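Local atomic coordinates of metallocarboxypeptidase (Trypanosoma cruzi, PDB entry 3DWC), a protein that probably removes single amino acids, other than proline, from the C-terminal end of peptides as a metal-dependent carboxypeptidase of the M32 family. Residues A353-H361 with Y492-Y500. Sequence-based numbering, arbitrary orientation.
With SO4 (sulfate ion), chain V.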
loop_
_atom_site.group_PDB
_atom_site.type_symbol
_atom_site.label_atom_id
_atom_site.label_comp_id
_atom_site.label_asym_id
_atom_site.label_seq_id
_atom_site.Cartn_x
_atom_site.Cartn_y
_atom_site.Cartn_z
ATOM N N ALA B 353 26.531 16.664 -4.530
ATOM C CA ALA B 353 27.954 16.630 -4.857
ATOM C C ALA B 353 28.225 15.713 -6.035
ATOM O O ALA B 353 27.617 14.694 -6.144
ATOM C CB ALA B 353 28.771 16.193 -3.621
ATOM N N ASP B 354 29.182 16.072 -6.881
ATOM C CA ASP B 354 29.518 15.245 -8.026
ATOM C C ASP B 354 30.361 14.026 -7.596
ATOM O O ASP B 354 30.699 13.886 -6.430
ATOM C CB ASP B 354 30.211 16.101 -9.096
ATOM C CG ASP B 354 31.516 16.761 -8.602
ATOM O OD1 ASP B 354 31.595 17.990 -8.718
ATOM O OD2 ASP B 354 32.467 16.061 -8.132
ATOM N N GLU B 355 30.705 13.143 -8.530
ATOM C CA GLU B 355 31.293 11.865 -8.173
ATOM C C GLU B 355 32.615 12.059 -7.420
ATOM O O GLU B 355 32.980 11.270 -6.542
ATOM C CB GLU B 355 31.484 11.003 -9.449
ATOM C CG GLU B 355 32.069 9.631 -9.196
ATOM C CD GLU B 355 32.281 8.868 -10.447
ATOM O OE1 GLU B 355 32.269 9.481 -11.527
ATOM O OE2 GLU B 355 32.416 7.637 -10.361
ATOM N N LEU B 356 33.358 13.095 -7.767
ATOM C CA LEU B 356 34.691 13.296 -7.206
ATOM C C LEU B 356 34.670 13.946 -5.823
ATOM O O LEU B 356 35.438 13.560 -4.938
ATOM C CB LEU B 356 35.556 14.101 -8.202
ATOM C CG LEU B 356 37.062 14.256 -7.963
ATOM C CD1 LEU B 356 37.859 12.949 -8.008
ATOM C CD2 LEU B 356 37.656 15.217 -8.987
ATOM N N CYS B 357 33.769 14.910 -5.626
ATOM C CA CYS B 357 33.707 15.691 -4.385
ATOM C C CYS B 357 33.011 14.959 -3.290
ATOM O O CYS B 357 33.309 15.126 -2.116
ATOM C CB CYS B 357 32.964 17.000 -4.622
ATOM S SG CYS B 357 33.888 18.132 -5.665
ATOM N N TYR B 358 32.035 14.168 -3.685
ATOM C CA TYR B 358 31.197 13.421 -2.767
ATOM C C TYR B 358 31.957 12.708 -1.598
ATOM O O TYR B 358 31.633 12.929 -0.427
ATOM C CB TYR B 358 30.316 12.461 -3.560
ATOM C CG TYR B 358 29.125 11.999 -2.783
ATOM C CD1 TYR B 358 27.862 12.517 -3.036
ATOM C CD2 TYR B 358 29.268 11.097 -1.748
ATOM C CE1 TYR B 358 26.775 12.112 -2.306
ATOM C CE2 TYR B 358 28.189 10.682 -1.032
ATOM C CZ TYR B 358 26.955 11.191 -1.310
ATOM O OH TYR B 358 25.897 10.763 -0.576
ATOM N N PRO B 359 32.962 11.881 -1.898
ATOM C CA PRO B 359 33.691 11.218 -0.814
ATOM C C PRO B 359 34.336 12.176 0.213
ATOM O O PRO B 359 34.525 11.793 1.365
ATOM C CB PRO B 359 34.790 10.472 -1.555
ATOM C CG PRO B 359 34.903 11.115 -2.859
ATOM C CD PRO B 359 33.495 11.476 -3.197
ATOM N N LEU B 360 34.710 13.374 -0.217
ATOM C CA LEU B 360 35.236 14.363 0.698
ATOM C C LEU B 360 34.173 14.789 1.751
ATOM O O LEU B 360 34.503 14.941 2.927
ATOM C CB LEU B 360 35.802 15.538 -0.085
ATOM C CG LEU B 360 37.056 15.129 -0.857
ATOM C CD1 LEU B 360 37.444 16.174 -1.902
ATOM C CD2 LEU B 360 38.220 14.819 0.097
ATOM N N HIS B 361 32.909 14.907 1.344
ATOM C CA HIS B 361 31.805 15.187 2.268
ATOM C C HIS B 361 31.616 14.023 3.248
ATOM O O HIS B 361 31.387 14.219 4.426
ATOM C CB HIS B 361 30.484 15.430 1.499
ATOM C CG HIS B 361 30.454 16.706 0.680
ATOM N ND1 HIS B 361 29.931 17.896 1.156
ATOM C CD2 HIS B 361 30.855 16.960 -0.590
ATOM C CE1 HIS B 361 30.040 18.827 0.227
ATOM N NE2 HIS B 361 30.576 18.279 -0.852
ATOM N N TYR B 492 39.120 2.611 -6.314
ATOM C CA TYR B 492 38.312 3.847 -6.365
ATOM C C TYR B 492 39.231 4.983 -6.769
ATOM O O TYR B 492 38.889 5.778 -7.607
ATOM C CB TYR B 492 37.714 4.083 -4.968
ATOM C CG TYR B 492 36.714 5.202 -4.776
ATOM C CD1 TYR B 492 35.752 5.526 -5.747
ATOM C CD2 TYR B 492 36.674 5.884 -3.580
ATOM C CE1 TYR B 492 34.807 6.508 -5.515
ATOM C CE2 TYR B 492 35.728 6.888 -3.353
ATOM C CZ TYR B 492 34.808 7.186 -4.315
ATOM O OH TYR B 492 33.894 8.181 -4.048
ATOM N N ARG B 493 40.418 5.043 -6.177
ATOM C CA ARG B 493 41.421 6.035 -6.564
ATOM C C ARG B 493 41.752 5.993 -8.076
ATOM O O ARG B 493 41.780 7.015 -8.727
ATOM C CB ARG B 493 42.718 5.805 -5.735
ATOM C CG ARG B 493 43.826 6.778 -6.034
ATOM C CD ARG B 493 45.136 6.493 -5.256
ATOM N NE ARG B 493 46.090 7.550 -5.540
ATOM C CZ ARG B 493 47.228 7.797 -4.890
ATOM N NH1 ARG B 493 47.655 7.049 -3.884
ATOM N NH2 ARG B 493 47.955 8.824 -5.280
ATOM N N ARG B 494 42.071 4.811 -8.598
ATOM C CA ARG B 494 42.392 4.654 -10.019
ATOM C C ARG B 494 41.233 4.992 -10.916
ATOM O O ARG B 494 41.449 5.549 -11.984
ATOM C CB ARG B 494 42.790 3.214 -10.357
ATOM C CG ARG B 494 44.210 3.008 -10.501
ATOM C CD ARG B 494 44.753 2.328 -9.399
ATOM N NE ARG B 494 44.326 0.932 -9.321
ATOM C CZ ARG B 494 45.008 0.011 -8.654
ATOM N NH1 ARG B 494 46.157 0.339 -8.077
ATOM N NH2 ARG B 494 44.558 -1.241 -8.582
ATOM N N HIS B 495 40.025 4.616 -10.514
ATOM C CA HIS B 495 38.769 5.031 -11.222
ATOM C C HIS B 495 38.628 6.555 -11.295
ATOM O O HIS B 495 38.379 7.123 -12.366
ATOM C CB HIS B 495 37.534 4.486 -10.501
ATOM C CG HIS B 495 36.238 5.116 -10.956
ATOM N ND1 HIS B 495 35.703 4.872 -12.203
ATOM C CD2 HIS B 495 35.363 5.942 -10.328
ATOM C CE1 HIS B 495 34.588 5.553 -12.348
ATOM N NE2 HIS B 495 34.356 6.224 -11.224
ATOM N N LEU B 496 38.762 7.220 -10.142
ATOM C CA LEU B 496 38.653 8.685 -10.116
ATOM C C LEU B 496 39.750 9.410 -10.901
ATOM O O LEU B 496 39.466 10.351 -11.607
ATOM C CB LEU B 496 38.532 9.223 -8.659
ATOM C CG LEU B 496 37.270 8.816 -7.853
ATOM C CD1 LEU B 496 37.402 9.200 -6.417
ATOM C CD2 LEU B 496 35.920 9.354 -8.451
ATOM N N GLU B 497 41.000 8.987 -10.759
ATOM C CA GLU B 497 42.141 9.494 -11.547
ATOM C C GLU B 497 41.973 9.354 -13.057
ATOM O O GLU B 497 42.169 10.326 -13.812
ATOM C CB GLU B 497 43.440 8.760 -11.140
ATOM C CG GLU B 497 43.943 9.140 -9.764
ATOM C CD GLU B 497 45.146 8.289 -9.320
ATOM O OE1 GLU B 497 45.771 8.667 -8.343
ATOM O OE2 GLU B 497 45.461 7.246 -9.927
ATOM N N ARG B 498 41.583 8.155 -13.486
ATOM C CA ARG B 498 41.372 7.867 -14.879
ATOM C C ARG B 498 40.241 8.642 -15.512
ATOM O O ARG B 498 40.352 9.056 -16.664
ATOM C CB ARG B 498 41.127 6.363 -15.109
ATOM C CG ARG B 498 42.391 5.553 -14.880
ATOM C CD ARG B 498 42.165 4.038 -14.822
ATOM N NE ARG B 498 43.410 3.377 -14.417
ATOM C CZ ARG B 498 43.497 2.093 -14.031
ATOM N NH1 ARG B 498 42.435 1.318 -13.982
ATOM N NH2 ARG B 498 44.662 1.587 -13.676
ATOM N N ARG B 499 39.157 8.804 -14.767
ATOM C CA ARG B 499 38.004 9.469 -15.280
ATOM C C ARG B 499 38.213 10.988 -15.248
ATOM O O ARG B 499 38.031 11.639 -16.270
ATOM C CB ARG B 499 36.771 9.049 -14.508
ATOM C CG ARG B 499 35.548 9.884 -14.851
ATOM C CD ARG B 499 34.278 9.255 -14.326
ATOM N NE ARG B 499 33.918 8.019 -15.009
ATOM C CZ ARG B 499 32.888 7.253 -14.672
ATOM N NH1 ARG B 499 32.604 6.150 -15.378
ATOM N NH2 ARG B 499 32.123 7.612 -13.656
ATOM N N TYR B 500 38.621 11.547 -14.096
ATOM C CA TYR B 500 38.658 13.004 -13.950
ATOM C C TYR B 500 39.976 13.686 -14.303
ATOM O O TYR B 500 40.001 14.819 -14.795
ATOM C CB TYR B 500 38.132 13.413 -12.579
ATOM C CG TYR B 500 36.661 13.047 -12.462
ATOM C CD1 TYR B 500 35.678 13.837 -13.056
ATOM C CD2 TYR B 500 36.264 11.867 -11.846
ATOM C CE1 TYR B 500 34.348 13.488 -12.978
ATOM C CE2 TYR B 500 34.924 11.496 -11.779
ATOM C CZ TYR B 500 33.981 12.299 -12.369
ATOM O OH TYR B 500 32.654 11.962 -12.330
HETATM S S SO4 V . 46.611 -2.076 -5.465
HETATM O O1 SO4 V . 47.731 -2.703 -6.175
HETATM O O2 SO4 V . 46.731 -2.331 -4.021
HETATM O O3 SO4 V . 46.719 -0.626 -5.640
HETATM O O4 SO4 V . 45.348 -2.583 -6.040
HETATM O O HOH W 1 32.259 8.759 -5.854
HETATM O O HOH W 2 30.234 13.559 -11.636
#
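Glu355, in segment 353-361, reaches to helix 490-501, and each of its side-chain atoms meets that helix. Glu355 CB lies 3.3 Å from Tyr500 OH, and CG packs on Leu496 CD2. With CG anti to the backbone N (chi1 -179°) and the chain extended beyond it, the carboxylate arrives between His495, Arg499 and Tyr500. Glu355 CD is 3.4 Å from both His495 NE2 and Arg499 NH2. Glu355 OE1 accepts from Tyr500 OH (2.6 Å) through its anti lone pair and from Arg499 NH2 (2.8 Å), in a salt bridge, through its syn lone pair. Glu355 OE2 takes a nearly straight bond from His495 NE2 (2.6 Å, 163°), in the imidazole plane but above that of the carboxylate. His495 CE1 sits over the centre of the Arg499 guanidinium, whose NH2 also bonds to Met306 O. Alongside, Leu356 CD1 packs on Leu496 CB and Pro359 CG touches Tyr492 OH. One water joins Glu355 O to Tyr492 OH, another Glu355 N to Tyr500 OH. This buried contact ties the region where helix 358-374 begins to the C-terminal helix, with the Tyr492 side chain about 13 Å from the cobalt. Three donors fix the carboxylate's rotation, and the adjacent arginine would be expected to favour its ionised form.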